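DisA protein (Sorangium cellulosum, PDB 6CCA) is a carbon methyltransferase from the disorazol polyketide assembly line that probably installs gem-dimethyl groups on the growing polyketide intermediate. Local coordinates at residues A[368-371]-A[372-376]; A[186-189]-A[190-193]; A[43-46]-A[47-51]; A[62-65]-A[66-70]. One frame throughout, in Å; residues are numbered along the deposited sequence.

Contact 1 (A[368-371]-A[372-376]); sequences PLLS and SPMWK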
ATOM      1  N   PRO A 368      -3.709   3.492  -7.992  1.00 20.47           N
ATOM      2  CA  PRO A 368      -4.876   3.373  -7.145  1.00 19.51           C
ATOM      3  C   PRO A 368      -4.748   4.173  -5.870  1.00 17.41           C
ATOM      4  O   PRO A 368      -5.611   4.034  -5.002  1.00 17.21           O
ATOM      5  CB  PRO A 368      -4.912   1.895  -6.846  1.00 20.54           C
ATOM      6  CG  PRO A 368      -3.447   1.566  -6.719  1.00 22.05           C
ATOM      7  CD  PRO A 368      -2.728   2.407  -7.754  1.00 21.05           C
ATOM      8  N   LEU A 369      -3.717   4.992  -5.746  1.00 18.47           N
ATOM      9  CA  LEU A 369      -3.352   5.579  -4.438  1.00 18.13           C
ATOM     10  C   LEU A 369      -3.921   6.948  -4.197  1.00 17.57           C
ATOM     11  O   LEU A 369      -4.214   7.680  -5.177  1.00 19.44           O
ATOM     12  CB  LEU A 369      -1.820   5.690  -4.344  1.00 17.53           C
ATOM     13  CG  LEU A 369      -1.008   4.399  -4.455  1.00 16.62           C
ATOM     14  CD1 LEU A 369       0.513   4.694  -4.373  1.00 16.83           C
ATOM     15  CD2 LEU A 369      -1.410   3.358  -3.432  1.00 18.85           C
ATOM     16  N   LEU A 370      -4.002   7.334  -2.920  1.00 16.31           N
ATOM     17  CA  LEU A 370      -4.381   8.651  -2.527  1.00 16.64           C
ATOM     18  C   LEU A 370      -3.367   9.280  -1.649  1.00 16.96           C
ATOM     19  O   LEU A 370      -2.734   8.605  -0.829  1.00 16.37           O
ATOM     20  CB  LEU A 370      -5.748   8.665  -1.792  1.00 18.29           C
ATOM     21  CG  LEU A 370      -7.026   8.552  -2.636  1.00 17.45           C
ATOM     22  CD1 LEU A 370      -7.243   7.217  -3.247  1.00 17.60           C
ATOM     23  CD2 LEU A 370      -8.185   8.800  -1.677  1.00 20.69           C
ATOM     24  N   SER A 371      -3.164  10.592  -1.771  1.00 18.36           N
ATOM     25  CA  SER A 371      -2.307  11.287  -0.850  1.00 17.32           C
ATOM     26  C   SER A 371      -3.000  11.457   0.535  1.00 17.37           C
ATOM     27  O   SER A 371      -4.158  11.206   0.632  1.00 18.13           O
ATOM     28  CB  SER A 371      -1.996  12.719  -1.327  1.00 19.56           C
ATOM     29  OG  SER A 371      -3.171  13.500  -1.330  1.00 18.84           O
ATOM     30  N   SER A 372      -2.285  11.919   1.562  1.00 17.92           N
ATOM     31  CA  SER A 372      -2.934  12.076   2.857  1.00 20.28           C
ATOM     32  C   SER A 372      -4.097  13.076   2.760  1.00 21.21           C
ATOM     33  O   SER A 372      -5.172  12.795   3.326  1.00 17.50           O
ATOM     34  CB  SER A 372      -2.000  12.448   4.033  1.00 20.85           C
ATOM     35  OG  SER A 372      -1.259  11.282   4.424  1.00 18.87           O
ATOM     36  N   PRO A 373      -3.864  14.251   2.122  1.00 20.76           N
ATOM     37  CA  PRO A 373      -5.003  15.207   2.022  1.00 22.40           C
ATOM     38  C   PRO A 373      -6.168  14.629   1.263  1.00 20.01           C
ATOM     39  O   PRO A 373      -7.321  14.781   1.695  1.00 22.42           O
ATOM     40  CB  PRO A 373      -4.397  16.467   1.333  1.00 23.98           C
ATOM     41  CG  PRO A 373      -2.906  16.396   1.619  1.00 25.32           C
ATOM     42  CD  PRO A 373      -2.562  14.875   1.746  1.00 22.59           C
ATOM     43  N   MET A 374      -5.910  13.883   0.212  1.00 21.14           N
ATOM     44  CA  MET A 374      -6.988  13.205  -0.517  1.00 21.11           C
ATOM     45  C   MET A 374      -7.755  12.154   0.317  1.00 22.39           C
ATOM     46  O   MET A 374      -8.980  12.096   0.275  1.00 20.89           O
ATOM     47  CB  MET A 374      -6.502  12.550  -1.811  1.00 22.93           C
ATOM     48  CG  MET A 374      -6.018  13.550  -2.897  1.00 22.81           C
ATOM     49  SD  MET A 374      -4.958  12.721  -4.129  1.00 21.46           S
ATOM     50  CE  MET A 374      -6.125  11.876  -5.108  1.00 19.64           C
ATOM     51  N   TRP A 375      -7.044  11.366   1.099  1.00 17.63           N
ATOM     52  CA  TRP A 375      -7.711  10.410   2.002  1.00 18.32           C
ATOM     53  C   TRP A 375      -8.548  11.143   3.062  1.00 17.05           C
ATOM     54  O   TRP A 375      -9.689  10.733   3.331  1.00 19.48           O
ATOM     55  CB  TRP A 375      -6.670   9.567   2.750  1.00 16.99           C
ATOM     56  CG  TRP A 375      -6.231   8.320   2.040  1.00 15.95           C
ATOM     57  CD1 TRP A 375      -4.969   8.097   1.591  1.00 18.22           C
ATOM     58  CD2 TRP A 375      -6.973   7.102   1.751  1.00 17.26           C
ATOM     59  NE1 TRP A 375      -4.868   6.835   1.059  1.00 16.84           N
ATOM     60  CE2 TRP A 375      -6.089   6.235   1.082  1.00 15.99           C
ATOM     61  CE3 TRP A 375      -8.302   6.686   1.941  1.00 18.08           C
ATOM     62  CZ2 TRP A 375      -6.447   4.995   0.653  1.00 17.13           C
ATOM     63  CZ3 TRP A 375      -8.678   5.459   1.452  1.00 18.70           C
ATOM     64  CH2 TRP A 375      -7.729   4.616   0.828  1.00 19.52           C
ATOM     65  N   LYS A 376      -8.019  12.247   3.570  1.00 19.27           N
ATOM     66  CA  LYS A 376      -8.736  13.049   4.583  1.00 20.45           C
ATOM     67  C   LYS A 376     -10.046  13.527   4.002  1.00 21.44           C
ATOM     68  O   LYS A 376     -11.161  13.272   4.588  1.00 19.24           O
ATOM     69  CB  LYS A 376      -7.834  14.140   5.195  1.00 24.46           C
ATOM     70  CG  LYS A 376      -8.494  14.945   6.308  1.00 25.04           C
ATOM     71  CD  LYS A 376      -7.605  16.000   6.898  1.00 26.24           C
ATOM     72  CE  LYS A 376      -8.271  16.638   8.125  1.00 27.86           C
ATOM     73  NZ  LYS A 376      -9.397  17.425   7.698  1.00 29.83           N
TER
HETATM   74  O   HOH W   1      -3.102   5.405  -0.876  1.00 14.17           O

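Contact 2 (A[186-189]-A[190-193]); sequences DLMG and PLYK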
ATOM      1  N   ASP A 186      10.915 -14.288  -0.365  1.00 31.33           N
ATOM      2  CA  ASP A 186      12.299 -13.851  -0.307  1.00 36.14           C
ATOM      3  C   ASP A 186      12.499 -12.366  -0.672  1.00 28.15           C
ATOM      4  O   ASP A 186      13.448 -11.700  -0.181  1.00 30.77           O
ATOM      5  CB  ASP A 186      13.140 -14.725  -1.260  1.00 36.42           C
ATOM      6  CG  ASP A 186      13.183 -16.198  -0.815  1.00 41.49           C
ATOM      7  OD1 ASP A 186      12.483 -16.569   0.166  1.00 44.84           O
ATOM      8  OD2 ASP A 186      13.929 -16.943  -1.469  1.00 38.22           O
ATOM      9  N   LEU A 187      11.699 -11.911  -1.615  1.00 27.78           N
ATOM     10  CA  LEU A 187      11.804 -10.495  -2.074  1.00 31.25           C
ATOM     11  C   LEU A 187      10.774  -9.590  -1.434  1.00 31.17           C
ATOM     12  O   LEU A 187      11.077  -8.414  -1.154  1.00 28.28           O
ATOM     13  CB  LEU A 187      11.589 -10.384  -3.593  1.00 31.49           C
ATOM     14  CG  LEU A 187      12.704 -10.942  -4.456  1.00 34.67           C
ATOM     15  CD1 LEU A 187      12.311 -10.788  -5.934  1.00 32.67           C
ATOM     16  CD2 LEU A 187      14.012 -10.212  -4.213  1.00 35.06           C
ATOM     17  N   MET A 188       9.531 -10.071  -1.304  1.00 30.39           N
ATOM     18  CA  MET A 188       8.452  -9.210  -0.745  1.00 33.18           C
ATOM     19  C   MET A 188       8.509  -9.084   0.766  1.00 31.90           C
ATOM     20  O   MET A 188       8.213  -8.029   1.337  1.00 36.05           O
ATOM     21  CB  MET A 188       7.064  -9.650  -1.205  1.00 35.98           C
ATOM     22  CG  MET A 188       6.740  -9.338  -2.666  1.00 41.96           C
ATOM     23  SD  MET A 188       6.992  -7.614  -3.235  1.00 44.58           S
ATOM     24  CE  MET A 188       5.559  -7.493  -4.306  1.00 49.77           C
ATOM     25  N   GLY A 189       8.949 -10.137   1.423  1.00 32.32           N
ATOM     26  CA  GLY A 189       8.930 -10.208   2.871  1.00 33.67           C
ATOM     27  C   GLY A 189       9.738  -9.057   3.432  1.00 33.12           C
ATOM     28  O   GLY A 189       9.216  -8.281   4.244  1.00 33.73           O
ATOM     29  N   PRO A 190      10.991  -8.918   2.976  1.00 28.67           N
ATOM     30  CA  PRO A 190      11.832  -7.847   3.500  1.00 27.85           C
ATOM     31  C   PRO A 190      11.339  -6.417   3.211  1.00 23.35           C
ATOM     32  O   PRO A 190      11.926  -5.456   3.773  1.00 25.60           O
ATOM     33  CB  PRO A 190      13.193  -8.099   2.836  1.00 29.87           C
ATOM     34  CG  PRO A 190      13.165  -9.564   2.438  1.00 28.80           C
ATOM     35  CD  PRO A 190      11.756  -9.869   2.135  1.00 28.57           C
ATOM     36  N   LEU A 191      10.364  -6.269   2.345  1.00 22.72           N
ATOM     37  CA  LEU A 191       9.794  -4.978   2.015  1.00 24.82           C
ATOM     38  C   LEU A 191       8.796  -4.544   3.066  1.00 22.71           C
ATOM     39  O   LEU A 191       8.732  -3.416   3.431  1.00 19.79           O
ATOM     40  CB  LEU A 191       9.059  -5.047   0.709  1.00 27.77           C
ATOM     41  CG  LEU A 191       9.401  -4.104  -0.404  1.00 38.68           C
ATOM     42  CD1 LEU A 191      10.768  -4.406  -0.898  1.00 43.05           C
ATOM     43  CD2 LEU A 191       8.410  -4.322  -1.521  1.00 44.54           C
ATOM     44  N   TYR A 192       7.979  -5.490   3.465  1.00 21.57           N
ATOM     45  CA  TYR A 192       6.875  -5.173   4.338  1.00 23.56           C
ATOM     46  C   TYR A 192       7.271  -5.003   5.809  1.00 20.67           C
ATOM     47  O   TYR A 192       6.554  -4.416   6.551  1.00 19.94           O
ATOM     48  CB  TYR A 192       5.848  -6.273   4.355  1.00 32.22           C
ATOM     49  CG  TYR A 192       5.324  -6.840   3.095  1.00 41.19           C
ATOM     50  CD1 TYR A 192       4.739  -6.055   2.163  1.00 52.18           C
ATOM     51  CD2 TYR A 192       5.320  -8.188   2.903  1.00 45.44           C
ATOM     52  CE1 TYR A 192       4.202  -6.587   1.016  1.00 56.39           C
ATOM     53  CE2 TYR A 192       4.784  -8.736   1.778  1.00 59.91           C
ATOM     54  CZ  TYR A 192       4.221  -7.933   0.822  1.00 61.05           C
ATOM     55  OH  TYR A 192       3.664  -8.482  -0.313  1.00 63.09           O
ATOM     56  N   LYS A 193       8.384  -5.608   6.194  1.00 18.84           N
ATOM     57  CA  LYS A 193       8.901  -5.491   7.520  1.00 21.42           C
ATOM     58  C   LYS A 193      10.405  -5.722   7.572  1.00 20.53           C
ATOM     59  O   LYS A 193      10.918  -6.330   6.735  1.00 22.80           O
ATOM     60  CB  LYS A 193       8.182  -6.460   8.454  1.00 25.78           C
ATOM     61  CG  LYS A 193       8.600  -7.888   8.288  1.00 33.11           C
ATOM     62  CD  LYS A 193       8.242  -8.738   9.477  1.00 40.91           C
ATOM     63  CE  LYS A 193       8.415 -10.210   9.154  1.00 46.16           C
ATOM     64  NZ  LYS A 193       7.234 -10.752   8.462  1.00 49.81           N
TER
HETATM   65  O   HOH W   2       6.703  -9.565   5.533  1.00 32.99           O

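Contact 3 (A[43-46]-A[47-51]); sequences PGLS and AVREL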
ATOM      1  N   PRO A  43       3.505  10.331  16.405  1.00 19.41           N
ATOM      2  CA  PRO A  43       4.906  10.272  16.768  1.00 20.85           C
ATOM      3  C   PRO A  43       5.446  11.673  17.164  1.00 19.98           C
ATOM      4  O   PRO A  43       5.100  12.671  16.538  1.00 19.63           O
ATOM      5  CB  PRO A  43       5.592   9.793  15.490  1.00 20.12           C
ATOM      6  CG  PRO A  43       4.623   9.834  14.430  1.00 22.86           C
ATOM      7  CD  PRO A  43       3.250   9.865  15.044  1.00 21.12           C
ATOM      8  N   GLY A  44       6.351  11.682  18.121  1.00 24.97           N
ATOM      9  CA  GLY A  44       7.048  12.907  18.481  1.00 23.85           C
ATOM     10  C   GLY A  44       8.163  13.313  17.519  1.00 27.16           C
ATOM     11  O   GLY A  44       8.508  12.593  16.575  1.00 21.89           O
ATOM     12  N   LEU A  45       8.798  14.453  17.814  1.00 22.82           N
ATOM     13  CA  LEU A  45       9.741  15.032  16.883  1.00 26.45           C
ATOM     14  C   LEU A  45      10.913  14.137  16.655  1.00 22.87           C
ATOM     15  O   LEU A  45      11.389  14.030  15.528  1.00 26.87           O
ATOM     16  CB  LEU A  45      10.183  16.449  17.351  1.00 30.09           C
ATOM     17  CG  LEU A  45      11.193  17.240  16.480  1.00 34.53           C
ATOM     18  CD1 LEU A  45      10.808  17.317  15.021  1.00 38.09           C
ATOM     19  CD2 LEU A  45      11.379  18.676  17.033  1.00 38.99           C
ATOM     20  N   SER A  46      11.388  13.464  17.681  1.00 25.14           N
ATOM     21  CA  SER A  46      12.587  12.689  17.554  1.00 27.25           C
ATOM     22  C   SER A  46      12.331  11.521  16.617  1.00 28.39           C
ATOM     23  O   SER A  46      13.183  11.218  15.784  1.00 24.76           O
ATOM     24  CB  SER A  46      13.077  12.135  18.881  1.00 31.78           C
ATOM     25  OG  SER A  46      13.362  13.262  19.725  1.00 33.89           O
ATOM     26  N   ALA A  47      11.177  10.895  16.744  1.00 21.99           N
ATOM     27  CA  ALA A  47      10.844   9.770  15.832  1.00 23.64           C
ATOM     28  C   ALA A  47      10.675  10.229  14.399  1.00 20.44           C
ATOM     29  O   ALA A  47      11.014   9.495  13.473  1.00 19.86           O
ATOM     30  CB  ALA A  47       9.573   9.061  16.296  1.00 22.02           C
ATOM     31  N   VAL A  48      10.099  11.413  14.224  1.00 18.73           N
ATOM     32  CA  VAL A  48       9.822  11.943  12.938  1.00 19.61           C
ATOM     33  C   VAL A  48      11.172  12.287  12.301  1.00 20.11           C
ATOM     34  O   VAL A  48      11.401  12.012  11.134  1.00 18.09           O
ATOM     35  CB  VAL A  48       8.918  13.192  12.984  1.00 18.77           C
ATOM     36  CG1 VAL A  48       8.912  13.909  11.642  1.00 19.93           C
ATOM     37  CG2 VAL A  48       7.455  12.829  13.404  1.00 20.80           C
ATOM     38  N   ARG A  49      12.052  12.935  13.082  1.00 23.08           N
ATOM     39  CA  ARG A  49      13.399  13.262  12.563  1.00 23.41           C
ATOM     40  C   ARG A  49      14.155  12.036  12.124  1.00 19.43           C
ATOM     41  O   ARG A  49      14.814  12.057  11.072  1.00 20.54           O
ATOM     42  CB  ARG A  49      14.271  14.012  13.573  1.00 26.89           C
ATOM     43  CG  ARG A  49      13.912  15.459  13.570  1.00 33.11           C
ATOM     44  CD  ARG A  49      14.983  16.373  14.214  1.00 37.21           C
ATOM     45  NE  ARG A  49      14.428  17.704  14.040  1.00 39.14           N
ATOM     46  CZ  ARG A  49      14.643  18.777  14.822  1.00 44.13           C
ATOM     47  NH1 ARG A  49      15.473  18.752  15.867  1.00 43.94           N
ATOM     48  NH2 ARG A  49      14.011  19.908  14.516  1.00 39.87           N
ATOM     49  N   GLU A  50      14.106  11.018  12.935  1.00 19.18           N
ATOM     50  CA  GLU A  50      14.730   9.734  12.632  1.00 18.65           C
ATOM     51  C   GLU A  50      14.198   9.137  11.296  1.00 19.17           C
ATOM     52  O   GLU A  50      15.005   8.666  10.494  1.00 19.57           O
ATOM     53  CB  GLU A  50      14.569   8.760  13.761  1.00 19.89           C
ATOM     54  CG  GLU A  50      15.052   7.341  13.507  1.00 22.53           C
ATOM     55  CD  GLU A  50      16.588   7.221  13.389  1.00 22.62           C
ATOM     56  OE1 GLU A  50      17.248   8.173  13.869  1.00 21.28           O
ATOM     57  OE2 GLU A  50      17.107   6.206  12.826  1.00 21.10           O
ATOM     58  N   LEU A  51      12.885   9.138  11.108  1.00 16.30           N
ATOM     59  CA  LEU A  51      12.322   8.674   9.814  1.00 16.95           C
ATOM     60  C   LEU A  51      12.836   9.539   8.659  1.00 17.97           C
ATOM     61  O   LEU A  51      13.210   9.018   7.601  1.00 15.64           O
ATOM     62  CB  LEU A  51      10.785   8.721   9.858  1.00 17.12           C
ATOM     63  CG  LEU A  51      10.073   8.459   8.529  1.00 16.97           C
ATOM     64  CD1 LEU A  51      10.292   6.975   8.186  1.00 18.03           C
ATOM     65  CD2 LEU A  51       8.601   8.841   8.684  1.00 17.86           C
TER

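Contact 4 (A[62-65]-A[66-70]); sequences ERFS and EDLLL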
ATOM      1  N   GLU A  62      14.293   6.988  -6.225  1.00 15.99           N
ATOM      2  CA  GLU A  62      13.433   7.498  -7.280  1.00 18.93           C
ATOM      3  C   GLU A  62      14.201   7.761  -8.582  1.00 17.51           C
ATOM      4  O   GLU A  62      13.769   7.413  -9.637  1.00 20.01           O
ATOM      5  CB  GLU A  62      12.734   8.791  -6.856  1.00 21.92           C
ATOM      6  CG  GLU A  62      11.440   8.577  -6.137  1.00 32.99           C
ATOM      7  CD  GLU A  62      10.238   8.534  -7.090  1.00 31.71           C
ATOM      8  OE1 GLU A  62       9.704   9.563  -7.535  1.00 33.80           O
ATOM      9  OE2 GLU A  62       9.878   7.474  -7.390  1.00 26.10           O
ATOM     10  N   ARG A  63      15.335   8.416  -8.459  1.00 17.35           N
ATOM     11  CA  ARG A  63      16.160   8.723  -9.603  1.00 19.74           C
ATOM     12  C   ARG A  63      16.680   7.429 -10.252  1.00 19.03           C
ATOM     13  O   ARG A  63      16.635   7.283 -11.409  1.00 18.29           O
ATOM     14  CB  ARG A  63      17.304   9.652  -9.229  1.00 21.40           C
ATOM     15  CG  ARG A  63      16.905  11.074  -8.833  1.00 28.01           C
ATOM     16  CD  ARG A  63      15.712  11.675  -9.593  1.00 34.67           C
ATOM     17  NE  ARG A  63      14.605  11.860  -8.654  1.00 51.09           N
ATOM     18  CZ  ARG A  63      13.310  11.871  -8.929  1.00 53.61           C
ATOM     19  NH1 ARG A  63      12.825  11.773 -10.132  1.00 43.61           N
ATOM     20  NH2 ARG A  63      12.485  11.964  -7.923  1.00 70.16           N
ATOM     21  N   PHE A  64      17.138   6.514  -9.445  1.00 17.69           N
ATOM     22  CA  PHE A  64      17.541   5.215  -9.924  1.00 16.71           C
ATOM     23  C   PHE A  64      16.432   4.525 -10.735  1.00 16.00           C
ATOM     24  O   PHE A  64      16.683   3.966 -11.758  1.00 15.63           O
ATOM     25  CB  PHE A  64      18.003   4.382  -8.745  1.00 16.14           C
ATOM     26  CG  PHE A  64      18.263   2.940  -9.061  1.00 17.09           C
ATOM     27  CD1 PHE A  64      19.353   2.567  -9.797  1.00 18.02           C
ATOM     28  CD2 PHE A  64      17.450   1.964  -8.567  1.00 17.33           C
ATOM     29  CE1 PHE A  64      19.595   1.266 -10.074  1.00 18.50           C
ATOM     30  CE2 PHE A  64      17.697   0.641  -8.829  1.00 17.83           C
ATOM     31  CZ  PHE A  64      18.785   0.297  -9.580  1.00 18.31           C
ATOM     32  N   SER A  65      15.204   4.593 -10.239  1.00 14.48           N
ATOM     33  CA  SER A  65      14.100   3.967 -10.939  1.00 15.66           C
ATOM     34  C   SER A  65      13.955   4.545 -12.350  1.00 15.00           C
ATOM     35  O   SER A  65      13.675   3.829 -13.280  1.00 13.81           O
ATOM     36  CB  SER A  65      12.799   4.140 -10.135  1.00 16.71           C
ATOM     37  OG  SER A  65      12.906   3.507  -8.864  1.00 19.12           O
ATOM     38  N   GLU A  66      14.130   5.852 -12.494  1.00 15.25           N
ATOM     39  CA  GLU A  66      14.070   6.499 -13.791  1.00 16.29           C
ATOM     40  C   GLU A  66      15.121   5.945 -14.767  1.00 16.01           C
ATOM     41  O   GLU A  66      14.802   5.620 -15.909  1.00 16.78           O
ATOM     42  CB  GLU A  66      14.302   8.002 -13.606  1.00 17.33           C
ATOM     43  CG  GLU A  66      13.148   8.672 -12.908  1.00 18.63           C
ATOM     44  CD  GLU A  66      13.468  10.089 -12.454  1.00 22.64           C
ATOM     45  OE1 GLU A  66      14.624  10.525 -12.468  1.00 21.59           O
ATOM     46  OE2 GLU A  66      12.500  10.750 -12.106  1.00 25.39           O
ATOM     47  N   ASP A  67      16.366   5.897 -14.288  1.00 15.33           N
ATOM     48  CA  ASP A  67      17.483   5.391 -15.049  1.00 17.03           C
ATOM     49  C   ASP A  67      17.365   3.909 -15.420  1.00 16.63           C
ATOM     50  O   ASP A  67      17.593   3.497 -16.538  1.00 16.55           O
ATOM     51  CB  ASP A  67      18.731   5.615 -14.260  1.00 17.30           C
ATOM     52  CG  ASP A  67      19.045   7.141 -14.060  1.00 23.57           C
ATOM     53  OD1 ASP A  67      18.345   8.025 -14.620  1.00 24.47           O
ATOM     54  OD2 ASP A  67      19.882   7.418 -13.222  1.00 27.36           O
ATOM     55  N   LEU A  68      16.896   3.119 -14.455  1.00 17.02           N
ATOM     56  CA  LEU A  68      16.628   1.699 -14.652  1.00 15.28           C
ATOM     57  C   LEU A  68      15.592   1.514 -15.734  1.00 16.49           C
ATOM     58  O   LEU A  68      15.707   0.597 -16.551  1.00 15.57           O
ATOM     59  CB  LEU A  68      16.118   1.109 -13.289  1.00 15.95           C
ATOM     60  CG  LEU A  68      16.087  -0.426 -13.212  1.00 16.52           C
ATOM     61  CD1 LEU A  68      17.445  -1.124 -13.443  1.00 17.20           C
ATOM     62  CD2 LEU A  68      15.455  -0.774 -11.850  1.00 18.28           C
ATOM     63  N   LEU A  69      14.527   2.329 -15.684  1.00 14.91           N
ATOM     64  CA  LEU A  69      13.504   2.267 -16.677  1.00 17.84           C
ATOM     65  C   LEU A  69      14.062   2.569 -18.084  1.00 16.39           C
ATOM     66  O   LEU A  69      13.735   1.876 -19.037  1.00 17.27           O
ATOM     67  CB  LEU A  69      12.361   3.218 -16.320  1.00 17.45           C
ATOM     68  CG  LEU A  69      11.240   3.263 -17.326  1.00 17.28           C
ATOM     69  CD1 LEU A  69      10.611   1.923 -17.609  1.00 17.49           C
ATOM     70  CD2 LEU A  69      10.157   4.255 -16.860  1.00 17.94           C
ATOM     71  N   LEU A  70      14.863   3.595 -18.213  1.00 16.20           N
ATOM     72  CA  LEU A  70      15.480   3.856 -19.521  1.00 17.37           C
ATOM     73  C   LEU A  70      16.256   2.606 -20.003  1.00 17.49           C
ATOM     74  O   LEU A  70      16.122   2.168 -21.183  1.00 17.64           O
ATOM     75  CB  LEU A  70      16.385   5.035 -19.468  1.00 18.64           C
ATOM     76  CG  LEU A  70      17.076   5.420 -20.801  1.00 19.74           C
ATOM     77  CD1 LEU A  70      16.125   5.597 -21.976  1.00 23.04           C
ATOM     78  CD2 LEU A  70      17.945   6.689 -20.609  1.00 19.33           C
TER

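Contact 1 (A[368-371]-A[372-376])
Ser371 and Met374 grip each other twice, once in each direction. The hydroxyl oxygen Ser371 OG accepts from Met374 N at 3.2 Å. It can do so because its first torsion (chi1 66°) sets OG between the backbone nitrogen and the carbonyl carbon, turned to the start of the helix. In return, Ser371 N points almost straight (170°) at Met374 SD, but at 3.6 Å this N-H···S bond is weak. The thioether is delivered by a CG that lies anti to Met374's own carbonyl carbon and a nearly extended second torsion, while the bend comes only at the last torsion, about the CG-SD bond. The same hydroxyl is packed round by carbon, with Met374 CG 3.3 Å and Pro373 CD 3.4 Å from Ser371 OG.

One residue earlier, Leu370 lies over the indole. Its CB stands 3.6 Å from the centroid of the five-membered ring of Trp375, 16° off the normal, a CH-pi contact over the face; the CB of Leu370 also meets the CB of Met374 at 4.0 Å. Water 1, in the indole plane, accepts from Trp375 NE1 at 3.0 Å and from Leu370 N, a bridge that restrains the rotation of the ring. Trp375 also packs on Leu334 and Glu336 of strand 330-337, and Ser372 OG is held by Asn403. With Trp375 N bonded to Ser371 O at 2.9 Å as the first helical turn closes, the geometry is that of a capping box, with a methionine sulfur in the acceptor role, opening helix 372-381.

Contact 2 (A[186-189]-A[190-193])
Met188 O meets the turn that follows it, accepting from Leu191 N at 3.0 Å and more weakly from Tyr192 N. The N-H···O angle of 143° bends the bond from Leu191, three residues on, and its donor, 58° above the carbonyl plane, is not on a lone pair. Gly189 O accepts weakly from Tyr192 N and Lys193 N; mixed spans and long bonds mark a short, irregular helix. Pro190, which has no N-H to offer, occupies its start, with its CG 3.4 Å from Asp186 O.

Among the side chains, the Tyr192 ring lies across Met188. Met188 O sits 3.3 Å above the ring plane, offset toward the rim, and Met188 CB approaches the phenol OH at 3.7 Å. The bend at chi2 (-52°) turns the Met188 sulfur aside to Leu191 CD2 at 4.0 Å; both residues also pack on Leu157 of helix 152-163. Lys193, the first residue to leave helical conformation, curls back: water 2 donates to Gly189 O at 3.1 Å and accepts from Lys193 NZ, which also donates to Gly237 O. Gly237 belongs to the glycine-rich sequence after strand 226-231, so this one-turn helix flanks what is probably the cofactor-binding loop of a class I methyltransferase fold.

Contact 3 (A[43-46]-A[47-51])
Leu45 covers one face of the Arg49 guanidinium, one helical turn away. Both leucine methyls take part: CD2 lies 3.8 Å above the guanidinium plane, offset toward its rim, while Leu45 CD1 reaches Arg49 NE at 3.8 Å and also meets the arginine CG. The leucine's first torsion (chi1 -180°) swings CG away from the backbone nitrogen and along the helix toward Arg49, whose chain runs extended from CG to NE and crosses the leucine at a slant. On another side of the turn, Pro43 CB touches Ala47 CB at 4.1 Å and Val48 CG2 at the same distance, so that the proline packs against the first turn.

Behind these contacts stands regular backbone bonding. Val48 N donates to Gly44 O at 3.1 Å, Arg49 N to Leu45 O at 2.8 Å and Glu50 N to Ser46 O at 3.0 Å. The N-cap residue is Gly44, which has no side chain with which to cap. Farther out, Pro43 rests on Leu204 of helix 196-216, on which Leu51 also packs, and Arg49 NH2 forms a salt bridge with Asp394.

The division of labour on Arg49 follows from this geometry: the leucine methyls sit over one face of the guanidinium, toward its rim, while NE and NH2 make polar bonds elsewhere. The leucine contact probably limits how the guanidinium can swing while NH2 pairs with Asp394.

Contact 4 (A[62-65]-A[66-70])
Phe64 and Leu68 cross at a slant, one helical turn apart. Phe64 CE2 meets Leu68 CD2 at 4.0 Å, and both first torsions, near 180°, carry the groups away from their own backbone nitrogens. Straight backbone bonds support them, Leu68 N to Phe64 O at 2.8 Å and Asp67 N to Arg63 O at 3.2 Å.

Elsewhere round the helix, Arg63 and Glu66 lie alongside one another, pointing the same way. The pair counts as a salt bridge between NH1 and OE2, but these atoms are modelled too close together, so the ends of both groups are less surely placed and the bridge's length and the turn of its two planes are doubtful. Bends at chi2 (-36°) and chi3 fold the arginine back to its neighbours, and Arg63 NH2 also makes a long salt bridge of 3.7 Å to Glu62 OE1, giving a three-residue network. Each glutamate has a further partner in His342: Glu62 OE2 bonds to its backbone N, Glu66 OE2 weakly to its NE2.

Chemically, the turn serves two kinds of neighbour. The Phe64 and Leu68 side packs on helices 135-146 and 152-163, while the network of Glu62, Arg63 and Glu66 meets His342, with Glu66 also touching Ile111 of helix 102-114. Within that network the positive Arg63 probably offsets the mutual repulsion of two nearby glutamates.

In the fold
The four contacts are separate local turns, none touching another; the nearest atoms of any two are about 10 to 14 Å apart. Shared helices link some of them. Helix 152-163 receives side chains from both contact 2 and contact 4, whose centres are 21 Å apart, and helix 196-216 takes those of contact 2 and contact 3, 24 Å apart. Contacts 3 and 4, on successive helices, are the most distant, at 29 Å between centres. Contact 1 leans on strand 330-337 of the central sheet, across the chain's centre from contact 2. Contact 2 reaches Gly237, in the glycine-rich loop that probably binds the cofactor.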